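Local coordinates for protein beta-glucosidase (Chaetomella raphigera, PDB 6JXG) that probably hydrolyses terminal, non-reducing beta-D-glucosyl residues with release of beta-D-glucose, as a secreted glycoside hydrolase of family 3 in cellulose degradation, at residues Gly50-Cys55 with Gly102-Leu107; Gly144-Gly149 with Trp292-Gln297; Lys36-Gly41 with Pro302-Ser307; Ala7-Lys12 with Ile288-Tyr293. One frame throughout, in Å; residues are numbered along the deposited sequence.

Contact 1: residues Gly50-Cys55 with Gly102-Leu107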
loop_
_atom_site.group_PDB
_atom_site.type_symbol
_atom_site.label_atom_id
_atom_site.label_comp_id
_atom_site.label_asym_id
_atom_site.label_seq_id
_atom_site.Cartn_x
_atom_site.Cartn_y
_atom_site.Cartn_z
ATOM N N GLY A 50 -10.708 12.702 30.828
ATOM C CA GLY A 50 -11.708 12.100 29.944
ATOM C C GLY A 50 -11.075 11.292 28.818
ATOM O O GLY A 50 -11.627 11.135 27.746
ATOM N N LEU A 51 -9.843 10.819 29.028
ATOM C CA LEU A 51 -9.173 10.018 28.004
ATOM C C LEU A 51 -9.625 8.567 28.149
ATOM O O LEU A 51 -9.426 7.978 29.212
ATOM C CB LEU A 51 -7.674 10.071 28.244
ATOM C CG LEU A 51 -6.808 9.393 27.154
ATOM C CD1 LEU A 51 -6.778 10.273 25.888
ATOM C CD2 LEU A 51 -5.391 9.273 27.674
ATOM N N PRO A 52 -10.147 7.978 27.086
ATOM C CA PRO A 52 -10.514 6.544 27.186
ATOM C C PRO A 52 -9.322 5.629 27.196
ATOM O O PRO A 52 -8.201 6.071 27.086
ATOM C CB PRO A 52 -11.341 6.305 25.943
ATOM C CG PRO A 52 -10.702 7.199 24.905
ATOM C CD PRO A 52 -10.248 8.464 25.691
ATOM N N GLU A 53 -9.597 4.331 27.311
ATOM C CA GLU A 53 -8.614 3.324 27.125
ATOM C C GLU A 53 -8.271 3.294 25.622
ATOM O O GLU A 53 -8.927 2.605 24.849
ATOM C CB GLU A 53 -9.165 1.998 27.638
ATOM C CG GLU A 53 -8.200 0.828 27.610
ATOM C CD GLU A 53 -8.778 -0.444 28.199
ATOM O OE1 GLU A 53 -8.321 -1.549 27.899
ATOM O OE2 GLU A 53 -9.679 -0.325 28.987
ATOM N N LEU A 54 -7.246 4.033 25.188
ATOM C CA LEU A 54 -6.987 4.175 23.747
ATOM C C LEU A 54 -6.832 2.829 23.049
ATOM O O LEU A 54 -6.066 1.971 23.523
ATOM C CB LEU A 54 -5.764 5.032 23.427
ATOM C CG LEU A 54 -5.939 6.487 23.880
ATOM C CD1 LEU A 54 -4.571 7.179 23.882
ATOM C CD2 LEU A 54 -6.866 7.235 22.940
ATOM N N CYS A 55 -7.518 2.684 21.906
ATOM C CA CYS A 55 -7.665 1.401 21.207
ATOM C C CYS A 55 -6.881 1.513 19.884
ATOM O O CYS A 55 -7.188 2.401 19.049
ATOM C CB CYS A 55 -9.141 1.110 20.938
ATOM S SG CYS A 55 -9.439 -0.337 19.841
ATOM N N GLY A 102 -15.191 2.349 17.862
ATOM C CA GLY A 102 -14.538 2.993 18.961
ATOM C C GLY A 102 -13.024 2.821 18.861
ATOM O O GLY A 102 -12.316 3.070 19.797
ATOM N N ILE A 103 -12.538 2.447 17.684
ATOM C CA ILE A 103 -11.077 2.331 17.467
ATOM C C ILE A 103 -10.462 3.702 17.411
ATOM O O ILE A 103 -10.848 4.558 16.589
ATOM C CB ILE A 103 -10.772 1.502 16.207
ATOM C CG1 ILE A 103 -11.260 0.093 16.435
ATOM C CG2 ILE A 103 -9.262 1.521 15.863
ATOM C CD1 ILE A 103 -11.221 -0.811 15.263
ATOM N N ASN A 104 -9.473 3.962 18.281
ATOM C CA ASN A 104 -8.829 5.258 18.233
ATOM C C ASN A 104 -7.777 5.424 17.097
ATOM O O ASN A 104 -7.754 6.471 16.404
ATOM C CB ASN A 104 -8.204 5.665 19.569
ATOM C CG ASN A 104 -9.269 5.901 20.671
ATOM O OD1 ASN A 104 -9.947 6.995 20.765
ATOM N ND2 ASN A 104 -9.473 4.899 21.426
ATOM N N VAL A 105 -6.926 4.411 16.970
ATOM C CA VAL A 105 -5.808 4.408 16.021
ATOM C C VAL A 105 -5.962 3.164 15.173
ATOM O O VAL A 105 -5.942 2.044 15.706
ATOM C CB VAL A 105 -4.453 4.395 16.748
ATOM C CG1 VAL A 105 -3.323 4.480 15.718
ATOM C CG2 VAL A 105 -4.430 5.586 17.729
ATOM N N GLN A 106 -6.121 3.374 13.879
ATOM C CA GLN A 106 -6.177 2.289 12.901
ATOM C C GLN A 106 -4.785 2.123 12.312
ATOM O O GLN A 106 -4.234 3.090 11.757
ATOM C CB GLN A 106 -7.197 2.601 11.818
ATOM C CG GLN A 106 -7.543 1.422 10.934
ATOM C CD GLN A 106 -8.142 0.248 11.657
ATOM O OE1 GLN A 106 -8.782 0.379 12.708
ATOM N NE2 GLN A 106 -7.994 -0.930 11.062
ATOM N N LEU A 107 -4.255 0.882 12.344
ATOM C CA LEU A 107 -2.823 0.685 12.078
ATOM C C LEU A 107 -2.586 0.526 10.571
ATOM O O LEU A 107 -2.368 -0.594 10.073
ATOM C CB LEU A 107 -2.292 -0.525 12.909
ATOM C CG LEU A 107 -2.396 -0.265 14.427
ATOM C CD1 LEU A 107 -1.994 -1.507 15.176
ATOM C CD2 LEU A 107 -1.589 0.945 14.899
#

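Contact 2: residues Gly144-Gly149 with Trp292-Gln297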
loop_
_atom_site.group_PDB
_atom_site.type_symbol
_atom_site.label_atom_id
_atom_site.label_comp_id
_atom_site.label_asym_id
_atom_site.label_seq_id
_atom_site.Cartn_x
_atom_site.Cartn_y
_atom_site.Cartn_z
ATOM N N GLY A 144 -8.654 10.438 3.927
ATOM C CA GLY A 144 -9.899 9.727 4.055
ATOM C C GLY A 144 -10.149 9.226 5.456
ATOM O O GLY A 144 -11.226 9.415 6.045
ATOM N N MET A 145 -9.206 8.466 5.964
ATOM C CA MET A 145 -9.334 7.865 7.275
ATOM C C MET A 145 -9.599 8.911 8.363
ATOM O O MET A 145 -10.537 8.776 9.187
ATOM C CB MET A 145 -8.052 7.123 7.611
ATOM C CG MET A 145 -7.873 5.814 6.866
ATOM S SD MET A 145 -6.247 5.031 7.102
ATOM C CE MET A 145 -6.375 4.353 8.757
ATOM N N GLN A 146 -8.769 9.935 8.353
ATOM C CA GLN A 146 -8.844 10.973 9.376
ATOM C C GLN A 146 -10.048 11.921 9.166
ATOM O O GLN A 146 -10.632 12.398 10.152
ATOM C CB GLN A 146 -7.518 11.700 9.514
ATOM C CG GLN A 146 -6.404 10.709 9.871
ATOM C CD GLN A 146 -5.139 11.281 10.407
ATOM O OE1 GLN A 146 -4.305 10.538 10.963
ATOM N NE2 GLN A 146 -4.910 12.553 10.197
ATOM N N ASP A 147 -10.481 12.099 7.931
ATOM C CA ASP A 147 -11.748 12.800 7.713
ATOM C C ASP A 147 -12.913 12.026 8.390
ATOM O O ASP A 147 -13.827 12.672 8.850
ATOM C CB ASP A 147 -12.058 12.983 6.204
ATOM C CG ASP A 147 -11.268 14.077 5.542
ATOM O OD1 ASP A 147 -10.562 14.862 6.211
ATOM O OD2 ASP A 147 -11.398 14.165 4.282
ATOM N N ALA A 148 -12.873 10.677 8.450
ATOM C CA ALA A 148 -13.856 9.853 9.145
ATOM C C ALA A 148 -13.738 9.895 10.617
ATOM O O ALA A 148 -14.577 9.350 11.285
ATOM C CB ALA A 148 -13.767 8.380 8.687
ATOM N N GLY A 149 -12.629 10.405 11.141
ATOM C CA GLY A 149 -12.465 10.636 12.552
ATOM C C GLY A 149 -11.529 9.667 13.298
ATOM O O GLY A 149 -11.375 9.795 14.537
ATOM N N TRP A 292 -4.867 12.891 19.390
ATOM C CA TRP A 292 -6.236 12.660 19.901
ATOM C C TRP A 292 -7.163 13.850 19.682
ATOM O O TRP A 292 -8.261 13.717 19.079
ATOM C CB TRP A 292 -6.147 12.277 21.392
ATOM C CG TRP A 292 -7.417 11.837 22.065
ATOM C CD1 TRP A 292 -8.164 10.755 21.736
ATOM C CD2 TRP A 292 -8.039 12.415 23.222
ATOM N NE1 TRP A 292 -9.225 10.635 22.593
ATOM C CE2 TRP A 292 -9.152 11.626 23.524
ATOM C CE3 TRP A 292 -7.703 13.463 24.087
ATOM C CZ2 TRP A 292 -9.969 11.876 24.554
ATOM C CZ3 TRP A 292 -8.547 13.716 25.133
ATOM C CH2 TRP A 292 -9.669 12.911 25.352
ATOM N N TYR A 293 -6.699 15.008 20.138
ATOM C CA TYR A 293 -7.446 16.255 19.953
ATOM C C TYR A 293 -7.482 16.663 18.496
ATOM O O TYR A 293 -8.504 17.154 18.036
ATOM C CB TYR A 293 -6.823 17.388 20.732
ATOM C CG TYR A 293 -7.024 17.325 22.220
ATOM C CD1 TYR A 293 -8.300 17.396 22.743
ATOM C CD2 TYR A 293 -5.966 17.232 23.101
ATOM C CE1 TYR A 293 -8.530 17.352 24.077
ATOM C CE2 TYR A 293 -6.197 17.201 24.487
ATOM C CZ TYR A 293 -7.511 17.272 24.937
ATOM O OH TYR A 293 -7.842 17.199 26.285
ATOM N N PHE A 294 -6.368 16.464 17.769
ATOM C CA PHE A 294 -6.285 16.875 16.353
ATOM C C PHE A 294 -7.374 16.284 15.469
ATOM O O PHE A 294 -8.002 17.001 14.722
ATOM C CB PHE A 294 -4.896 16.561 15.747
ATOM C CG PHE A 294 -4.754 17.029 14.332
ATOM C CD1 PHE A 294 -5.090 16.204 13.269
ATOM C CD2 PHE A 294 -4.378 18.312 14.077
ATOM C CE1 PHE A 294 -5.029 16.641 11.942
ATOM C CE2 PHE A 294 -4.235 18.756 12.759
ATOM C CZ PHE A 294 -4.594 17.889 11.677
ATOM N N VAL A 295 -7.635 15.001 15.594
ATOM C CA VAL A 295 -8.750 14.391 14.885
ATOM C C VAL A 295 -10.113 14.466 15.604
ATOM O O VAL A 295 -11.058 13.925 15.072
ATOM C CB VAL A 295 -8.463 12.941 14.410
ATOM C CG1 VAL A 295 -7.071 12.856 13.802
ATOM C CG2 VAL A 295 -8.590 11.942 15.492
ATOM N N GLY A 296 -10.180 15.131 16.769
ATOM C CA GLY A 296 -11.435 15.411 17.492
ATOM C C GLY A 296 -12.019 14.246 18.263
ATOM O O GLY A 296 -13.246 14.185 18.464
ATOM N N GLN A 297 -11.196 13.341 18.749
ATOM C CA GLN A 297 -11.728 12.178 19.420
ATOM C C GLN A 297 -12.139 12.416 20.916
ATOM O O GLN A 297 -12.640 11.494 21.606
ATOM C CB GLN A 297 -10.770 11.004 19.373
ATOM C CG GLN A 297 -10.569 10.498 17.948
ATOM C CD GLN A 297 -9.677 9.317 17.858
ATOM O OE1 GLN A 297 -8.976 8.955 18.791
ATOM N NE2 GLN A 297 -9.672 8.724 16.702
HETATM O O HOH W 1 -12.876 11.779 15.786
#

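Contact 3: residues Lys36-Gly41 with Pro302-Ser307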
loop_
_atom_site.group_PDB
_atom_site.type_symbol
_atom_site.label_atom_id
_atom_site.label_comp_id
_atom_site.label_asym_id
_atom_site.label_seq_id
_atom_site.Cartn_x
_atom_site.Cartn_y
_atom_site.Cartn_z
ATOM N N LYS A 36 -4.312 -8.047 26.824
ATOM C CA LYS A 36 -4.934 -7.690 28.093
ATOM C C LYS A 36 -6.148 -6.769 27.861
ATOM O O LYS A 36 -7.198 -6.936 28.506
ATOM C CB LYS A 36 -3.944 -7.004 29.051
ATOM C CG LYS A 36 -2.736 -7.829 29.541
ATOM C CD LYS A 36 -3.135 -9.097 30.307
ATOM C CE LYS A 36 -2.796 -10.442 29.606
ATOM N NZ LYS A 36 -3.963 -11.400 29.611
ATOM N N GLY A 37 -6.003 -5.771 26.972
ATOM C CA GLY A 37 -7.121 -5.037 26.470
ATOM C C GLY A 37 -7.845 -5.712 25.337
ATOM O O GLY A 37 -7.437 -6.789 24.874
ATOM N N PRO A 38 -8.949 -5.112 24.872
ATOM C CA PRO A 38 -9.738 -5.755 23.853
ATOM C C PRO A 38 -9.202 -5.553 22.427
ATOM O O PRO A 38 -9.510 -6.321 21.528
ATOM C CB PRO A 38 -11.080 -5.059 23.956
ATOM C CG PRO A 38 -10.728 -3.676 24.386
ATOM C CD PRO A 38 -9.626 -3.905 25.414
ATOM N N CYS A 39 -8.373 -4.553 22.265
ATOM C CA CYS A 39 -7.782 -4.210 20.968
ATOM C C CYS A 39 -6.391 -4.846 20.784
ATOM O O CYS A 39 -5.797 -5.355 21.717
ATOM C CB CYS A 39 -7.717 -2.672 20.838
ATOM S SG CYS A 39 -9.359 -1.934 21.100
ATOM N N VAL A 40 -5.836 -4.713 19.581
ATOM C CA VAL A 40 -4.505 -5.220 19.293
ATOM C C VAL A 40 -3.487 -4.594 20.239
ATOM O O VAL A 40 -2.477 -5.242 20.612
ATOM C CB VAL A 40 -4.193 -5.039 17.778
ATOM C CG1 VAL A 40 -2.772 -5.472 17.392
ATOM C CG2 VAL A 40 -5.180 -5.910 17.019
ATOM N N GLY A 41 -3.752 -3.360 20.593
ATOM C CA GLY A 41 -3.006 -2.604 21.628
ATOM C C GLY A 41 -3.931 -1.666 22.370
ATOM O O GLY A 41 -4.866 -1.131 21.789
ATOM N N PRO A 302 -17.347 6.941 19.872
ATOM C CA PRO A 302 -17.870 5.639 20.367
ATOM C C PRO A 302 -16.946 4.825 21.297
ATOM O O PRO A 302 -15.722 5.005 21.281
ATOM C CB PRO A 302 -18.170 4.868 19.096
ATOM C CG PRO A 302 -18.425 5.954 18.079
ATOM C CD PRO A 302 -17.448 7.056 18.413
ATOM N N ALA A 303 -17.571 3.963 22.083
ATOM C CA ALA A 303 -16.898 3.062 23.034
ATOM C C ALA A 303 -16.612 1.737 22.344
ATOM O O ALA A 303 -17.260 1.426 21.403
ATOM C CB ALA A 303 -17.872 2.793 24.192
ATOM N N VAL A 304 -15.609 0.973 22.796
ATOM C CA VAL A 304 -15.365 -0.373 22.307
ATOM C C VAL A 304 -16.272 -1.313 23.097
ATOM O O VAL A 304 -16.195 -1.293 24.326
ATOM C CB VAL A 304 -13.881 -0.728 22.538
ATOM C CG1 VAL A 304 -13.628 -2.206 22.314
ATOM C CG2 VAL A 304 -13.034 0.145 21.583
ATOM N N THR A 305 -17.099 -2.126 22.426
ATOM C CA THR A 305 -17.989 -3.109 23.111
ATOM C C THR A 305 -17.718 -4.527 22.646
ATOM O O THR A 305 -18.506 -5.456 22.814
ATOM C CB THR A 305 -19.476 -2.719 22.897
ATOM O OG1 THR A 305 -19.860 -2.922 21.532
ATOM C CG2 THR A 305 -19.696 -1.189 23.270
ATOM N N TRP A 306 -16.559 -4.721 22.025
ATOM C CA TRP A 306 -16.213 -5.984 21.454
ATOM C C TRP A 306 -14.786 -6.392 21.959
ATOM O O TRP A 306 -14.089 -5.591 22.624
ATOM C CB TRP A 306 -16.167 -5.922 19.907
ATOM C CG TRP A 306 -15.480 -4.744 19.404
ATOM C CD1 TRP A 306 -16.029 -3.581 19.165
ATOM C CD2 TRP A 306 -14.082 -4.596 19.160
ATOM N NE1 TRP A 306 -15.100 -2.669 18.783
ATOM C CE2 TRP A 306 -13.878 -3.288 18.756
ATOM C CE3 TRP A 306 -12.975 -5.456 19.246
ATOM C CZ2 TRP A 306 -12.627 -2.790 18.461
ATOM C CZ3 TRP A 306 -11.701 -4.937 18.923
ATOM C CH2 TRP A 306 -11.554 -3.675 18.475
ATOM N N SER A 307 -14.386 -7.605 21.655
ATOM C CA SER A 307 -12.988 -8.025 21.906
ATOM C C SER A 307 -12.386 -8.648 20.675
ATOM O O SER A 307 -13.026 -9.437 19.958
ATOM C CB SER A 307 -12.937 -9.041 23.084
ATOM O OG SER A 307 -11.660 -9.525 23.484
#

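Contact 4: residues Ala7-Lys12 with Ile288-Tyr293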
loop_
_atom_site.group_PDB
_atom_site.type_symbol
_atom_site.label_atom_id
_atom_site.label_comp_id
_atom_site.label_asym_id
_atom_site.label_seq_id
_atom_site.Cartn_x
_atom_site.Cartn_y
_atom_site.Cartn_z
ATOM N N ALA A 7 -1.662 23.691 16.036
ATOM C CA ALA A 7 -1.516 24.610 17.162
ATOM C C ALA A 7 -2.676 24.500 18.169
ATOM O O ALA A 7 -2.405 24.413 19.344
ATOM C CB ALA A 7 -1.290 26.037 16.679
ATOM N N ALA A 8 -3.926 24.439 17.721
ATOM C CA ALA A 8 -5.067 24.267 18.628
ATOM C C ALA A 8 -5.040 22.945 19.353
ATOM O O ALA A 8 -5.386 22.893 20.495
ATOM C CB ALA A 8 -6.394 24.415 17.876
ATOM N N ALA A 9 -4.584 21.875 18.678
ATOM C CA ALA A 9 -4.390 20.567 19.300
ATOM C C ALA A 9 -3.374 20.584 20.398
ATOM O O ALA A 9 -3.558 19.936 21.421
ATOM C CB ALA A 9 -4.056 19.458 18.238
ATOM N N TYR A 10 -2.278 21.301 20.186
ATOM C CA TYR A 10 -1.193 21.318 21.128
ATOM C C TYR A 10 -1.602 22.144 22.378
ATOM O O TYR A 10 -1.236 21.803 23.529
ATOM C CB TYR A 10 0.081 21.890 20.485
ATOM C CG TYR A 10 0.989 20.792 20.046
ATOM C CD1 TYR A 10 0.673 19.997 18.949
ATOM C CD2 TYR A 10 2.148 20.500 20.747
ATOM C CE1 TYR A 10 1.509 18.923 18.599
ATOM C CE2 TYR A 10 2.970 19.447 20.400
ATOM C CZ TYR A 10 2.630 18.645 19.334
ATOM O OH TYR A 10 3.501 17.581 18.952
ATOM N N LYS A 11 -2.401 23.163 22.140
ATOM C CA LYS A 11 -2.938 23.969 23.220
ATOM C C LYS A 11 -3.794 23.104 24.144
ATOM O O LYS A 11 -3.596 23.111 25.300
ATOM C CB LYS A 11 -3.716 25.160 22.694
ATOM C CG LYS A 11 -4.424 25.899 23.750
ATOM C CD LYS A 11 -4.551 27.349 23.442
ATOM C CE LYS A 11 -5.152 28.150 24.599
ATOM N NZ LYS A 11 -6.204 29.069 24.146
ATOM N N LYS A 12 -4.673 22.307 23.562
ATOM C CA LYS A 12 -5.497 21.404 24.348
ATOM C C LYS A 12 -4.608 20.362 25.039
ATOM O O LYS A 12 -4.751 20.126 26.217
ATOM C CB LYS A 12 -6.537 20.735 23.478
ATOM C CG LYS A 12 -7.518 21.757 22.896
ATOM C CD LYS A 12 -8.468 21.034 21.993
ATOM C CE LYS A 12 -9.165 22.003 21.058
ATOM N NZ LYS A 12 -9.891 21.250 20.036
ATOM N N ILE A 288 0.853 12.397 21.934
ATOM C CA ILE A 288 -0.245 11.423 21.926
ATOM C C ILE A 288 -1.601 12.135 22.083
ATOM O O ILE A 288 -2.524 11.943 21.279
ATOM C CB ILE A 288 -0.087 10.385 23.059
ATOM C CG1 ILE A 288 1.202 9.589 22.852
ATOM C CG2 ILE A 288 -1.288 9.423 23.084
ATOM C CD1 ILE A 288 1.766 8.862 24.042
ATOM N N LEU A 289 -1.646 13.047 23.055
ATOM C CA LEU A 289 -2.873 13.828 23.303
ATOM C C LEU A 289 -3.128 14.794 22.133
ATOM O O LEU A 289 -4.268 15.011 21.748
ATOM C CB LEU A 289 -2.789 14.589 24.665
ATOM C CG LEU A 289 -2.698 13.678 25.906
ATOM C CD1 LEU A 289 -2.689 14.588 27.122
ATOM C CD2 LEU A 289 -3.861 12.683 26.031
ATOM N N ALA A 290 -2.085 15.420 21.580
ATOM C CA ALA A 290 -2.277 16.321 20.455
ATOM C C ALA A 290 -3.005 15.585 19.293
ATOM O O ALA A 290 -3.892 16.138 18.663
ATOM C CB ALA A 290 -0.960 16.878 19.977
ATOM N N SER A 291 -2.547 14.396 18.969
ATOM C CA SER A 291 -3.127 13.619 17.882
ATOM C C SER A 291 -4.595 13.242 18.147
ATOM O O SER A 291 -5.464 13.306 17.264
ATOM C CB SER A 291 -2.270 12.369 17.690
ATOM O OG SER A 291 -1.042 12.725 16.990
ATOM N N TRP A 292 -4.867 12.891 19.390
ATOM C CA TRP A 292 -6.236 12.660 19.901
ATOM C C TRP A 292 -7.163 13.850 19.682
ATOM O O TRP A 292 -8.261 13.717 19.079
ATOM C CB TRP A 292 -6.147 12.277 21.392
ATOM C CG TRP A 292 -7.417 11.837 22.065
ATOM C CD1 TRP A 292 -8.164 10.755 21.736
ATOM C CD2 TRP A 292 -8.039 12.415 23.222
ATOM N NE1 TRP A 292 -9.225 10.635 22.593
ATOM C CE2 TRP A 292 -9.152 11.626 23.524
ATOM C CE3 TRP A 292 -7.703 13.463 24.087
ATOM C CZ2 TRP A 292 -9.969 11.876 24.554
ATOM C CZ3 TRP A 292 -8.547 13.716 25.133
ATOM C CH2 TRP A 292 -9.669 12.911 25.352
ATOM N N TYR A 293 -6.699 15.008 20.138
ATOM C CA TYR A 293 -7.446 16.255 19.953
ATOM C C TYR A 293 -7.482 16.663 18.496
ATOM O O TYR A 293 -8.504 17.154 18.036
ATOM C CB TYR A 293 -6.823 17.388 20.732
ATOM C CG TYR A 293 -7.024 17.325 22.220
ATOM C CD1 TYR A 293 -8.300 17.396 22.743
ATOM C CD2 TYR A 293 -5.966 17.232 23.101
ATOM C CE1 TYR A 293 -8.530 17.352 24.077
ATOM C CE2 TYR A 293 -6.197 17.201 24.487
ATOM C CZ TYR A 293 -7.511 17.272 24.937
ATOM O OH TYR A 293 -7.842 17.199 26.285
HETATM O O HOH W 2 -10.553 18.315 19.582
HETATM O O HOH W 3 -7.278 19.942 27.317
HETATM O O HOH W 4 -7.924 20.246 18.211
#

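Contact 1: residues Gly50-Cys55 with Gly102-Leu107
Cys55 and Asn104 form the tight end of this contact, where the loop Gly50-Leu54 runs into a strand beside the segment Gly102-Leu107. One carbonyl does most of the polar work. Cys55 O takes the N-H of Val105 at 2.9 Å, with an N-H...O angle of 164° and the donor nearly along the C=O axis. The N-H of Asn104 reaches the same oxygen in a weak, bent bond (124°), so two successive amides share one acceptor. CB of Asn104 also presses on Cys55 O at 3.5 Å, its CG standing anti to the carbonyl carbon (chi1 -66°). Beyond it, the flat amide lies across the branched end of Leu54, whose CD2 is 3.6 Å from Asn104 CG; the two side chains cross at about a right angle. On the other flank SG of Cys55, anti to its backbone N, touches Ile103 CG1 at 3.9 Å, and the disulfide to Cys39 fixes that sulfur.

Packing loosens toward Pro52 and Glu53, both partly exposed. The Pro52 ring barely meets the end of Asn104, and the extended chain of Glu53 carries its carboxylate away, beside Pro38.

Gly102 closes helix 84-100 with a Schellman motif, its positive phi turning the chain into strand 105-106. That strand lies parallel between strands 55-57 and 151-157 in the sheet of the TIM-barrel-type N-terminal domain. Helix 278-294 covers Leu51, Pro52 and Leu54 through Trp292, while helix 84-100 packs on Ile103 and Gln106.

Contact 2: residues Gly144-Gly149 with Trp292-Gln297
The carbonyl oxygen of Gly149 is the centre of this contact. Gln297 NE2 donates to it at 3.0 Å in an almost perfectly straight bond (177°), arriving in the carbonyl plane on a lone pair; the oxygen in turn lies in the plane of the Gln297 amide. Water 1 gives a second hydrogen to Gly149 O at 2.8 Å and another to Val295 O at 2.9 Å, so it bridges the ends of the two helices. Tyr301 OH, which also bonds to Ile103 O, adds a weak bond to Gly149 O. CG2 of Val295 packs on this oxygen too, 3.6 Å away, as does CG of Gln297; the valine methyl is held in the crowded position between backbone N and carbonyl carbon (chi1 -44°). The other branch, CG1, leans at 4.2 Å on CD of Gln146.

Around this first shell, further bonds set the two glutamine amides. The side chain of Gln297 is extended beyond CG (chi2 -178°), and its NE2 also bonds to Asn104 O, which fixes the rotation of the amide. The Gln146 amide is turned by other bonds: OE1 takes the N-H groups of Ala152 and Ala195, and NE2 gives to Asn193 O. Phe294 stacks on Trp6 and only brushes Gln146. The backbone of Gln297 is set by the helix end, its N bonding to Trp292 O at 3.0 Å.

Both segments finish a helix in a Schellman motif, closed by Gly149 after helix 131-147 and by Gly296 after helix 278-294. Two glycine-terminated helix ends thus meet beside strand 151-157, at the rim of the TIM-barrel-type N-terminal domain.

Contact 3: residues Lys36-Gly41 with Pro302-Ser307
Apolar packing dominates where the loop Lys36-Gly41 meets the loop Pro302-Ser307. The Pro38 ring is the main piece. Its CG meets Val304 CG1 at 3.9 Å, the two side chains crossing obliquely. Val304 stands with CG1 anti to the backbone N, and the same methyl sits 3.7 Å above the plane of the Trp306 indole, offset toward its rim. Val304 is therefore wedged between proline and indole. Its second methyl, CG2, faces the sulfur of Cys39 at 4.2 Å.

Sulfur-aromatic contact comes next. Cys39 SG, anti to its own carbonyl carbon (chi1 -55°), touches Trp306 CH2 at 3.8 Å. It lies 4.7 Å from the centroid of the six-membered ring and 46° off the ring normal, an oblique approach. The indole reaches the sulfur from a crowded rotamer, CG lying between the backbone N and the carbonyl carbon (chi1 45°).

Backbone oxygens also take part. Pro38 CB rests on Trp306 O at 3.3 Å, with Ser307 CA 4.1 Å from the same carbon, and Pro38 O faces Trp306 CZ3 at 3.7 Å. These oxygens meet carbon across the interface; the polar bonding of the two loops runs to neighbours. Pro38 O accepts from Ser308 OG, Gly37 O from Trp309 NE1, and Trp306 NE1 donates to Leu101 O just after helix 84-100.

The pair lies at one edge of the barrel-type sheet. Segment 36-41 leads into strand 41-42, the outermost strand, paired antiparallel with strand 55-57. Strand 55-57 meets Cys39 and Trp306 through Gln57 and Val304 through Cys55.

Contact 4: residues Ala7-Lys12 with Ile288-Tyr293
A helix-helix packing contact joins the N-terminal helix 7-17 to helix 278-294 on the outside of the TIM-barrel-type domain. The two short segments cross at 123° with their axes 7.9 Å apart. That close approach rests on alanines: Ala9 and Ala290 face each other, their CA atoms 4.9 Å apart, and the Ala9 methyl reaches Ala290 O at 3.4 Å.

Aromatic rings flank this alanine pair. From one flank Tyr10 brings its ring alongside Ala290, with an unusual first torsion of -99°, so that CE1 lies 3.5 Å from Ala290 CB. The ring meets that methyl obliquely, and its hydroxyl is held farther on by Gln226 O. On the other flank stands Tyr293, CG anti to the carbonyl carbon, its ring held between two residues. Trp292 CE3 sits over the centre of one face. Lys12 CB covers the opposite face in a CH-pi contact, 3.5 Å from the centroid and 9° off the normal.

Beyond CG the Lys12 chain runs on extended, obliquely across the aromatic, and CD packs on Tyr293 CD1. This brings the ammonium toward Tyr293 O, where water 2 accepts from Lys12 NZ and donates to that oxygen, and water 4 repeats the bridge with a weaker second bond. At the other end of the ring water 3 links Lys12 O, at 2.8 Å, to Tyr293 OH.

Contacts 1, 2 and 4 form a connected chain of packing around Trp292. Its indole meets Gly50, Leu51 and Pro52 of contact 1, with Pro52 CD 3.6 Å from Trp292 CZ2, and its helix 278-294 serves contacts 2 and 4, whose centres are about 11 Å apart. Contact 3 joins contact 1 through the Cys39-Cys55 disulfide; their centres lie about 8 Å apart. It does not touch contact 2 or contact 4, nearest atoms being about 7 and 9 Å away. Along the chain, contacts 3 and 4 cross. The Trp306 side chain comes about 9 Å from an N-acetylglucosamine of a protein-linked glycan, not a substrate pocket.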